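Local coordinates for putative uncharacterized protein (Emericella nidulans, PDB 3PGB) that probably oxidises primary amines, using a copper ion and a topaquinone formed from one of its own tyrosines, at residues 506-511 with 696-701; 522-527 with 703-708; 252-257 with 308-313. All coordinates share one frame; numbering follows the deposited sequence.

In the fold
Contact 3 comes first along the chain and lies in the DUF1965 region, whereas contacts 1 and 2 both belong to the copper amine oxidase enzyme domain and interleave: 506-511 and 522-527 are followed by their partners 696-701 and 703-708. The centres of contacts 1 and 2 are about 9 Å apart, those of contacts 2 and 3 about 8 Å, and those of contacts 1 and 3 about 13 Å. Strand 686-698 carries a copper ligand into contact 1, and the loop after it supplies contact 2. The three contacts thus form a continuous path from the copper site to the neighbouring domain; contacts 1 and 2 also bond to the second subunit, which contact 3 touches through Thr313 alone.

Contact 1: residues 506-511 with 696-701. With CU (copper (II) ion), chain D.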
loop_
_atom_site.group_PDB
_atom_site.type_symbol
_atom_site.label_atom_id
_atom_site.label_comp_id
_atom_site.label_asym_id
_atom_site.label_seq_id
_atom_site.Cartn_x
_atom_site.Cartn_y
_atom_site.Cartn_z
ATOM N N GLY A 506 -14.506 -10.802 7.263
ATOM C CA GLY A 506 -15.484 -11.348 8.189
ATOM C C GLY A 506 -16.656 -10.404 8.398
ATOM O O GLY A 506 -16.876 -9.485 7.607
ATOM N N TYR A 507 -17.402 -10.635 9.474
ATOM C CA TYR A 507 -18.622 -9.888 9.759
ATOM C C TYR A 507 -18.331 -8.665 10.596
ATOM O O TYR A 507 -17.544 -8.719 11.536
ATOM C CB TYR A 507 -19.626 -10.766 10.501
ATOM C CG TYR A 507 -20.383 -11.703 9.603
ATOM C CD1 TYR A 507 -19.942 -12.998 9.388
ATOM C CD2 TYR A 507 -21.538 -11.294 8.964
ATOM C CE1 TYR A 507 -20.631 -13.858 8.560
ATOM C CE2 TYR A 507 -22.237 -12.148 8.141
ATOM C CZ TYR A 507 -21.774 -13.432 7.940
ATOM O OH TYR A 507 -22.455 -14.298 7.121
ATOM N N ILE A 508 -18.975 -7.556 10.262
ATOM C CA ILE A 508 -18.874 -6.368 11.077
ATOM C C ILE A 508 -19.761 -6.553 12.307
ATOM O O ILE A 508 -20.729 -7.314 12.270
ATOM C CB ILE A 508 -19.256 -5.084 10.291
ATOM C CG1 ILE A 508 -20.752 -5.041 9.960
ATOM C CG2 ILE A 508 -18.418 -4.974 9.023
ATOM C CD1 ILE A 508 -21.206 -3.720 9.318
ATOM N N GLN A 509 -19.419 -5.882 13.402
ATOM C CA GLN A 509 -20.329 -5.805 14.528
ATOM C C GLN A 509 -21.215 -4.600 14.302
ATOM O O GLN A 509 -20.780 -3.450 14.422
ATOM C CB GLN A 509 -19.614 -5.717 15.868
ATOM C CG GLN A 509 -20.583 -5.910 17.014
ATOM C CD GLN A 509 -19.901 -6.000 18.341
ATOM O OE1 GLN A 509 -19.925 -5.051 19.122
ATOM N NE2 GLN A 509 -19.276 -7.137 18.611
ATOM N N SER A 510 -22.470 -4.897 13.986
ATOM C CA SER A 510 -23.426 -3.927 13.480
ATOM C C SER A 510 -23.972 -3.042 14.592
ATOM O O SER A 510 -23.633 -3.219 15.759
ATOM C CB SER A 510 -24.563 -4.695 12.807
ATOM O OG SER A 510 -25.491 -3.841 12.191
ATOM N N ALA A 511 -24.803 -2.077 14.216
ATOM C CA ALA A 511 -25.512 -1.227 15.168
ATOM C C ALA A 511 -26.930 -1.004 14.665
ATOM O O ALA A 511 -27.156 -0.951 13.456
ATOM C CB ALA A 511 -24.793 0.103 15.331
ATOM N N MET A 696 -6.865 1.079 11.146
ATOM C CA MET A 696 -7.817 1.575 10.149
ATOM C C MET A 696 -8.964 2.302 10.830
ATOM O O MET A 696 -9.382 1.906 11.917
ATOM C CB MET A 696 -8.447 0.408 9.401
ATOM C CG MET A 696 -7.524 -0.392 8.524
ATOM S SD MET A 696 -7.882 -2.158 8.659
ATOM C CE MET A 696 -6.645 -2.664 9.862
ATOM N N HIS A 697 -9.485 3.341 10.179
ATOM C CA HIS A 697 -10.755 3.929 10.570
ATOM C C HIS A 697 -11.803 3.279 9.685
ATOM O O HIS A 697 -11.769 3.433 8.462
ATOM C CB HIS A 697 -10.767 5.445 10.364
ATOM C CG HIS A 697 -9.667 6.164 11.077
ATOM N ND1 HIS A 697 -9.631 6.304 12.448
ATOM C CD2 HIS A 697 -8.567 6.797 10.606
ATOM C CE1 HIS A 697 -8.551 6.984 12.790
ATOM N NE2 HIS A 697 -7.892 7.299 11.691
ATOM N N HIS A 698 -12.729 2.549 10.298
ATOM C CA HIS A 698 -13.686 1.749 9.550
ATOM C C HIS A 698 -15.110 2.197 9.845
ATOM O O HIS A 698 -15.634 1.958 10.937
ATOM C CB HIS A 698 -13.493 0.267 9.880
ATOM C CG HIS A 698 -14.201 -0.664 8.942
ATOM N ND1 HIS A 698 -14.345 -2.009 9.204
ATOM C CD2 HIS A 698 -14.813 -0.444 7.755
ATOM C CE1 HIS A 698 -15.008 -2.579 8.214
ATOM N NE2 HIS A 698 -15.304 -1.652 7.322
ATOM N N VAL A 699 -15.710 2.873 8.867
ATOM C CA VAL A 699 -17.120 3.226 8.892
ATOM C C VAL A 699 -17.817 2.367 7.840
ATOM O O VAL A 699 -17.941 2.779 6.691
ATOM C CB VAL A 699 -17.333 4.726 8.587
ATOM C CG1 VAL A 699 -18.807 5.095 8.746
ATOM C CG2 VAL A 699 -16.464 5.580 9.499
ATOM N N PRO A 700 -18.266 1.157 8.227
ATOM C CA PRO A 700 -18.782 0.220 7.240
ATOM C C PRO A 700 -19.944 0.755 6.413
ATOM O O PRO A 700 -20.880 1.347 6.970
ATOM C CB PRO A 700 -19.246 -0.962 8.094
ATOM C CG PRO A 700 -18.441 -0.876 9.301
ATOM C CD PRO A 700 -18.353 0.581 9.579
ATOM N N HIS A 701 -19.864 0.529 5.098
ATOM C CA HIS A 701 -20.930 0.867 4.164
ATOM C C HIS A 701 -21.606 -0.409 3.644
ATOM O O HIS A 701 -21.341 -1.505 4.144
ATOM C CB HIS A 701 -20.386 1.752 3.023
ATOM C CG HIS A 701 -19.579 1.019 1.990
ATOM N ND1 HIS A 701 -20.001 0.876 0.685
ATOM C CD2 HIS A 701 -18.364 0.427 2.057
ATOM C CE1 HIS A 701 -19.092 0.210 -0.003
ATOM N NE2 HIS A 701 -18.089 -0.076 0.807
HETATM CU CU CU D . -13.570 -3.006 10.767
HETATM O O HOH W 1 -14.691 -5.219 10.792
#
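Ile508 packs on Pro700 beside the copper ligand His698, joining the loop after strand 498-504 to the end of strand 686-698. The tight part is a small apolar patch: Ile508 CD1 rests 3.6 Å from Pro700 CB, and the two side chains cross obliquely. A chi1 of 69° puts Ile508 CG1 between its backbone N and carbonyl carbon, and the extended chi2 then sends CD1 out to the proline ring. The other branch, CG2, lies alongside, 4.1 Å from Pro700 CG. Pro700 also backs the imidazole, with its CG 3.8 Å above one face of the His698 ring and displaced toward the rim. Ile508 CG2 approaches that ring less closely, at 4.2 Å from His698 CE1.

Toward the metal the contact is looser and wetter. His698 ND1 binds copper at 2.0 Å, while water 1 is a longer ligand, with its O atom 2.5 Å from the metal and in the plane of the imidazole. Seen from copper, His698 ND1 and this water are about 106° apart. Ile508 CG2 is 4.1 Å from the water oxygen, an apolar neighbour to it. The ring's second nitrogen, NE2, is hydrogen-bonded to Asp704, so the imidazole is held at both nitrogens and its rotation is fixed. In 506-511 the backbone of Tyr507 bonds to Asn483, next to the topaquinone at position 484; in 696-701, His697 and His701 bond to the second subunit. With His532 and His534 completing the protein ligands, this is the three-histidine copper centre characteristic of the copper amine oxidases.

Contact 2: residues 522-527 with 703-708; sequences QIHDSL and GDLPNT
Leu705 inserts its branched end against Ile523, His524 and Leu527, which belong to a beta hairpin carrying a classic beta bulge: two residues, Ile523 and His524, stand opposite the single Leu527. The first shell is apolar. Leu705 CD2 meets Ile523 CD1 at 3.7 Å and Leu527 CD2 at 4.0 Å, so one methyl bridges both arms of the hairpin. Ile523 runs across the leucine, whereas Leu527 and Leu705 lie alongside each other, pointing opposite ways. The second methyl, Leu705 CD1, comes 3.5 Å from Ile523 O, and it also lies 4.0 Å from His524 CD2, which it meets at an angle. With chi1 at -57°, Leu705 CG is anti to the carbonyl carbon, and the two methyls spread over these three residues.

The next shell sets the hairpin's shape. Leu527 O accepts a bond from Ile523 N at 2.9 Å and a weak one from His524 N, and Leu527 N returns a bond to His524 O; the CB atoms of both bulge residues, Ile523 and His524, point toward 703-708. At the turn, Asp525 OD2 sits above one face of the His524 imidazole, toward its rim. On the other segment, Leu705 precedes a cis peptide bond to Pro706, and its backbone is hydrogen-bonded to the second subunit, where Asn723 also packs on Ile523. Further out lies Asp704, the second-shell partner of the copper ligand. Thr708 closes the loop back on that carboxylate: its OG1 donates to Asp704 OD1 at 2.8 Å, on the anti side and 19° out of the carboxylate plane.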
loop_
_atom_site.group_PDB
_atom_site.type_symbol
_atom_site.label_atom_id
_atom_site.label_comp_id
_atom_site.label_asym_id
_atom_site.label_seq_id
_atom_site.Cartn_x
_atom_site.Cartn_y
_atom_site.Cartn_z
ATOM N N GLN A 522 -26.766 4.212 7.437
ATOM C CA GLN A 522 -27.758 3.165 7.328
ATOM C C GLN A 522 -27.429 2.339 6.081
ATOM O O GLN A 522 -27.415 2.869 4.971
ATOM C CB GLN A 522 -29.161 3.764 7.234
ATOM C CG GLN A 522 -30.269 2.733 7.248
ATOM C CD GLN A 522 -31.629 3.324 7.574
ATOM O OE1 GLN A 522 -32.612 2.582 7.643
ATOM N N ILE A 523 -27.155 1.051 6.264
ATOM C CA ILE A 523 -26.761 0.174 5.152
ATOM C C ILE A 523 -27.748 -0.963 4.855
ATOM O O ILE A 523 -27.558 -1.704 3.885
ATOM C CB ILE A 523 -25.343 -0.409 5.375
ATOM C CG1 ILE A 523 -25.283 -1.258 6.649
ATOM C CG2 ILE A 523 -24.316 0.724 5.439
ATOM C CD1 ILE A 523 -24.016 -2.046 6.772
ATOM N N HIS A 524 -28.790 -1.099 5.678
ATOM C CA HIS A 524 -29.864 -2.077 5.431
ATOM C C HIS A 524 -31.171 -1.673 6.127
ATOM O O HIS A 524 -31.190 -0.736 6.916
ATOM C CB HIS A 524 -29.441 -3.483 5.866
ATOM C CG HIS A 524 -29.966 -4.565 4.976
ATOM N ND1 HIS A 524 -30.936 -5.457 5.380
ATOM C CD2 HIS A 524 -29.670 -4.882 3.694
ATOM C CE1 HIS A 524 -31.207 -6.285 4.387
ATOM N NE2 HIS A 524 -30.454 -5.958 3.353
ATOM N N ASP A 525 -32.250 -2.394 5.833
ATOM C CA ASP A 525 -33.613 -2.030 6.266
ATOM C C ASP A 525 -33.668 -1.399 7.659
ATOM O O ASP A 525 -34.321 -0.375 7.851
ATOM C CB ASP A 525 -34.562 -3.240 6.207
ATOM C CG ASP A 525 -34.594 -3.910 4.828
ATOM O OD1 ASP A 525 -35.596 -4.602 4.519
ATOM O OD2 ASP A 525 -33.616 -3.759 4.056
ATOM N N SER A 526 -32.975 -2.001 8.619
ATOM C CA SER A 526 -32.904 -1.457 9.979
ATOM C C SER A 526 -31.490 -1.552 10.550
ATOM O O SER A 526 -31.302 -1.753 11.757
ATOM C CB SER A 526 -33.907 -2.179 10.882
ATOM O OG SER A 526 -35.230 -1.922 10.453
ATOM N N LEU A 527 -30.498 -1.373 9.676
ATOM C CA LEU A 527 -29.103 -1.646 10.011
ATOM C C LEU A 527 -28.211 -0.428 9.821
ATOM O O LEU A 527 -28.268 0.231 8.785
ATOM C CB LEU A 527 -28.566 -2.792 9.149
ATOM C CG LEU A 527 -27.325 -3.506 9.694
ATOM C CD1 LEU A 527 -27.701 -4.251 10.953
ATOM C CD2 LEU A 527 -26.737 -4.460 8.675
ATOM N N GLY A 703 -21.193 -2.118 1.043
ATOM C CA GLY A 703 -20.225 -3.079 0.526
ATOM C C GLY A 703 -19.541 -3.917 1.594
ATOM O O GLY A 703 -18.761 -4.815 1.281
ATOM N N ASP A 704 -19.805 -3.620 2.860
ATOM C CA ASP A 704 -19.373 -4.490 3.946
ATOM C C ASP A 704 -20.394 -5.600 4.231
ATOM O O ASP A 704 -20.188 -6.406 5.132
ATOM C CB ASP A 704 -19.084 -3.662 5.200
ATOM C CG ASP A 704 -17.846 -2.802 5.040
ATOM O OD1 ASP A 704 -16.743 -3.334 5.264
ATOM O OD2 ASP A 704 -17.967 -1.614 4.685
ATOM N N LEU A 705 -21.481 -5.637 3.459
ATOM C CA LEU A 705 -22.469 -6.707 3.541
ATOM C C LEU A 705 -22.265 -7.683 2.383
ATOM O O LEU A 705 -22.185 -7.260 1.231
ATOM C CB LEU A 705 -23.883 -6.137 3.456
ATOM C CG LEU A 705 -24.275 -5.091 4.494
ATOM C CD1 LEU A 705 -25.677 -4.585 4.190
ATOM C CD2 LEU A 705 -24.191 -5.659 5.897
ATOM N N PRO A 706 -22.186 -8.991 2.673
ATOM C CA PRO A 706 -22.263 -9.666 3.974
ATOM C C PRO A 706 -20.984 -9.542 4.819
ATOM O O PRO A 706 -21.053 -9.565 6.053
ATOM C CB PRO A 706 -22.495 -11.124 3.583
ATOM C CG PRO A 706 -21.764 -11.245 2.262
ATOM C CD PRO A 706 -22.029 -9.954 1.566
ATOM N N ASN A 707 -19.835 -9.421 4.159
ATOM C CA ASN A 707 -18.553 -9.335 4.853
ATOM C C ASN A 707 -17.702 -8.192 4.360
ATOM O O ASN A 707 -17.816 -7.770 3.212
ATOM C CB ASN A 707 -17.754 -10.624 4.658
ATOM C CG ASN A 707 -18.197 -11.735 5.575
ATOM O OD1 ASN A 707 -19.117 -11.572 6.387
ATOM N ND2 ASN A 707 -17.536 -12.881 5.458
ATOM N N THR A 708 -16.830 -7.714 5.238
ATOM C CA THR A 708 -15.808 -6.757 4.860
ATOM C C THR A 708 -14.816 -7.478 3.960
ATOM O O THR A 708 -14.656 -8.692 4.066
ATOM C CB THR A 708 -15.109 -6.184 6.107
ATOM O OG1 THR A 708 -16.082 -5.510 6.905
ATOM C CG2 THR A 708 -13.994 -5.203 5.741
#

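Contact 3: residues 252-257 with 308-313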
loop_
_atom_site.group_PDB
_atom_site.type_symbol
_atom_site.label_atom_id
_atom_site.label_comp_id
_atom_site.label_asym_id
_atom_site.label_seq_id
_atom_site.Cartn_x
_atom_site.Cartn_y
_atom_site.Cartn_z
ATOM N N THR A 252 -24.045 -10.864 14.311
ATOM C CA THR A 252 -23.528 -9.512 14.520
ATOM C C THR A 252 -24.075 -8.492 13.501
ATOM O O THR A 252 -23.858 -7.300 13.667
ATOM C CB THR A 252 -21.971 -9.465 14.537
ATOM O OG1 THR A 252 -21.452 -9.666 13.215
ATOM C CG2 THR A 252 -21.400 -10.512 15.487
ATOM N N LEU A 253 -24.769 -8.961 12.463
ATOM C CA LEU A 253 -25.541 -8.094 11.558
ATOM C C LEU A 253 -27.023 -7.945 11.930
ATOM O O LEU A 253 -27.779 -7.366 11.159
ATOM C CB LEU A 253 -25.477 -8.624 10.122
ATOM C CG LEU A 253 -24.100 -8.711 9.464
ATOM C CD1 LEU A 253 -24.256 -9.148 8.014
ATOM C CD2 LEU A 253 -23.351 -7.388 9.565
ATOM N N LEU A 254 -27.434 -8.443 13.097
ATOM C CA LEU A 254 -28.856 -8.511 13.454
ATOM C C LEU A 254 -29.228 -7.851 14.800
ATOM O O LEU A 254 -29.961 -8.437 15.591
ATOM C CB LEU A 254 -29.297 -9.983 13.468
ATOM C CG LEU A 254 -28.978 -10.801 12.213
ATOM C CD1 LEU A 254 -29.386 -12.254 12.408
ATOM C CD2 LEU A 254 -29.651 -10.196 10.967
ATOM N N PRO A 255 -28.750 -6.619 15.055
ATOM C CA PRO A 255 -29.157 -5.929 16.286
ATOM C C PRO A 255 -30.646 -5.583 16.277
ATOM O O PRO A 255 -31.229 -5.432 15.200
ATOM C CB PRO A 255 -28.314 -4.653 16.264
ATOM C CG PRO A 255 -28.028 -4.410 14.822
ATOM C CD PRO A 255 -27.911 -5.764 14.196
ATOM N N LEU A 256 -31.255 -5.463 17.458
ATOM C CA LEU A 256 -32.708 -5.218 17.553
ATOM C C LEU A 256 -33.103 -3.897 18.225
ATOM O O LEU A 256 -34.215 -3.415 18.018
ATOM C CB LEU A 256 -33.406 -6.390 18.241
ATOM C CG LEU A 256 -33.355 -7.738 17.516
ATOM C CD1 LEU A 256 -34.224 -8.752 18.256
ATOM C CD2 LEU A 256 -33.800 -7.609 16.057
ATOM N N GLY A 257 -32.215 -3.327 19.038
ATOM C CA GLY A 257 -32.328 -1.923 19.447
ATOM C C GLY A 257 -32.994 -1.642 20.778
ATOM O O GLY A 257 -33.432 -0.515 21.022
ATOM N N GLY A 308 -31.087 -13.242 6.244
ATOM C CA GLY A 308 -31.428 -13.542 4.859
ATOM C C GLY A 308 -30.169 -13.559 4.020
ATOM O O GLY A 308 -29.077 -13.256 4.520
ATOM N N ALA A 309 -30.311 -13.909 2.745
ATOM C CA ALA A 309 -29.167 -14.022 1.821
ATOM C C ALA A 309 -28.207 -12.827 1.897
ATOM O O ALA A 309 -26.988 -12.997 1.791
ATOM C CB ALA A 309 -29.662 -14.206 0.387
ATOM N N TRP A 310 -28.774 -11.634 2.081
ATOM C CA TRP A 310 -28.011 -10.389 2.219
ATOM C C TRP A 310 -26.907 -10.456 3.277
ATOM O O TRP A 310 -25.872 -9.808 3.125
ATOM C CB TRP A 310 -28.955 -9.221 2.545
ATOM C CG TRP A 310 -29.581 -9.285 3.922
ATOM C CD1 TRP A 310 -30.740 -9.919 4.271
ATOM C CD2 TRP A 310 -29.077 -8.687 5.127
ATOM N NE1 TRP A 310 -30.995 -9.748 5.616
ATOM C CE2 TRP A 310 -29.989 -8.998 6.163
ATOM C CE3 TRP A 310 -27.952 -7.914 5.427
ATOM C CZ2 TRP A 310 -29.802 -8.567 7.474
ATOM C CZ3 TRP A 310 -27.770 -7.485 6.735
ATOM C CH2 TRP A 310 -28.692 -7.814 7.740
ATOM N N ALA A 311 -27.140 -11.225 4.344
ATOM C CA ALA A 311 -26.169 -11.380 5.437
ATOM C C ALA A 311 -25.310 -12.646 5.336
ATOM O O ALA A 311 -24.512 -12.924 6.230
ATOM C CB ALA A 311 -26.892 -11.356 6.781
ATOM N N HIS A 312 -25.464 -13.403 4.253
ATOM C CA HIS A 312 -24.747 -14.664 4.084
ATOM C C HIS A 312 -23.644 -14.533 3.040
ATOM O O HIS A 312 -23.717 -13.690 2.158
ATOM C CB HIS A 312 -25.722 -15.770 3.693
ATOM C CG HIS A 312 -26.751 -16.062 4.738
ATOM N ND1 HIS A 312 -27.851 -16.855 4.498
ATOM C CD2 HIS A 312 -26.850 -15.663 6.028
ATOM C CE1 HIS A 312 -28.577 -16.939 5.597
ATOM N NE2 HIS A 312 -27.992 -16.225 6.540
ATOM N N THR A 313 -22.635 -15.393 3.137
ATOM C CA THR A 313 -21.408 -15.262 2.341
ATOM C C THR A 313 -21.418 -16.053 1.033
ATOM O O THR A 313 -20.532 -15.866 0.196
ATOM C CB THR A 313 -20.198 -15.706 3.162
ATOM O OG1 THR A 313 -20.406 -17.048 3.621
ATOM C CG2 THR A 313 -20.011 -14.784 4.357
#
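Leu253 and Leu254 meet Trp310 and Ala311 where two short 3-10 turns come together, one leading into strand 255-263 of a five-stranded antiparallel sheet, the other in the loop after helix 287-294. The indole is approached from several directions. Leu253 presents its carbonyl to the ring edge, with Leu253 O near the ring plane and 3.6 Å from Trp310 CH2, the outer corner of the six-membered ring. Leu254 comes at an angle instead, and its CD2 lies 3.9 Å from Trp310 CZ2. The side chain of Leu253 reaches past the indole, so that Leu253 CD1 touches Ala311 CB at 3.7 Å.

With chi1 at 69°, the indole of Trp310 folds back over its own backbone, and chi2 of -88° sets the ring across the CA-CB bond, one face toward Ala311. Its NE1 bonds to Val306 O, which fixes the ring's rotation, and His524 stacks on the face opposite Ala311. Pro255 and Trp310 both also pack on Leu527, tying this domain to the enzyme domain. The second turn is closed by the backbone bond from Ala311 N to Gly308 O, 2.8 Å, and within it Ala311 CB stands 3.7 Å above the six-membered ring of Trp310, over its centre.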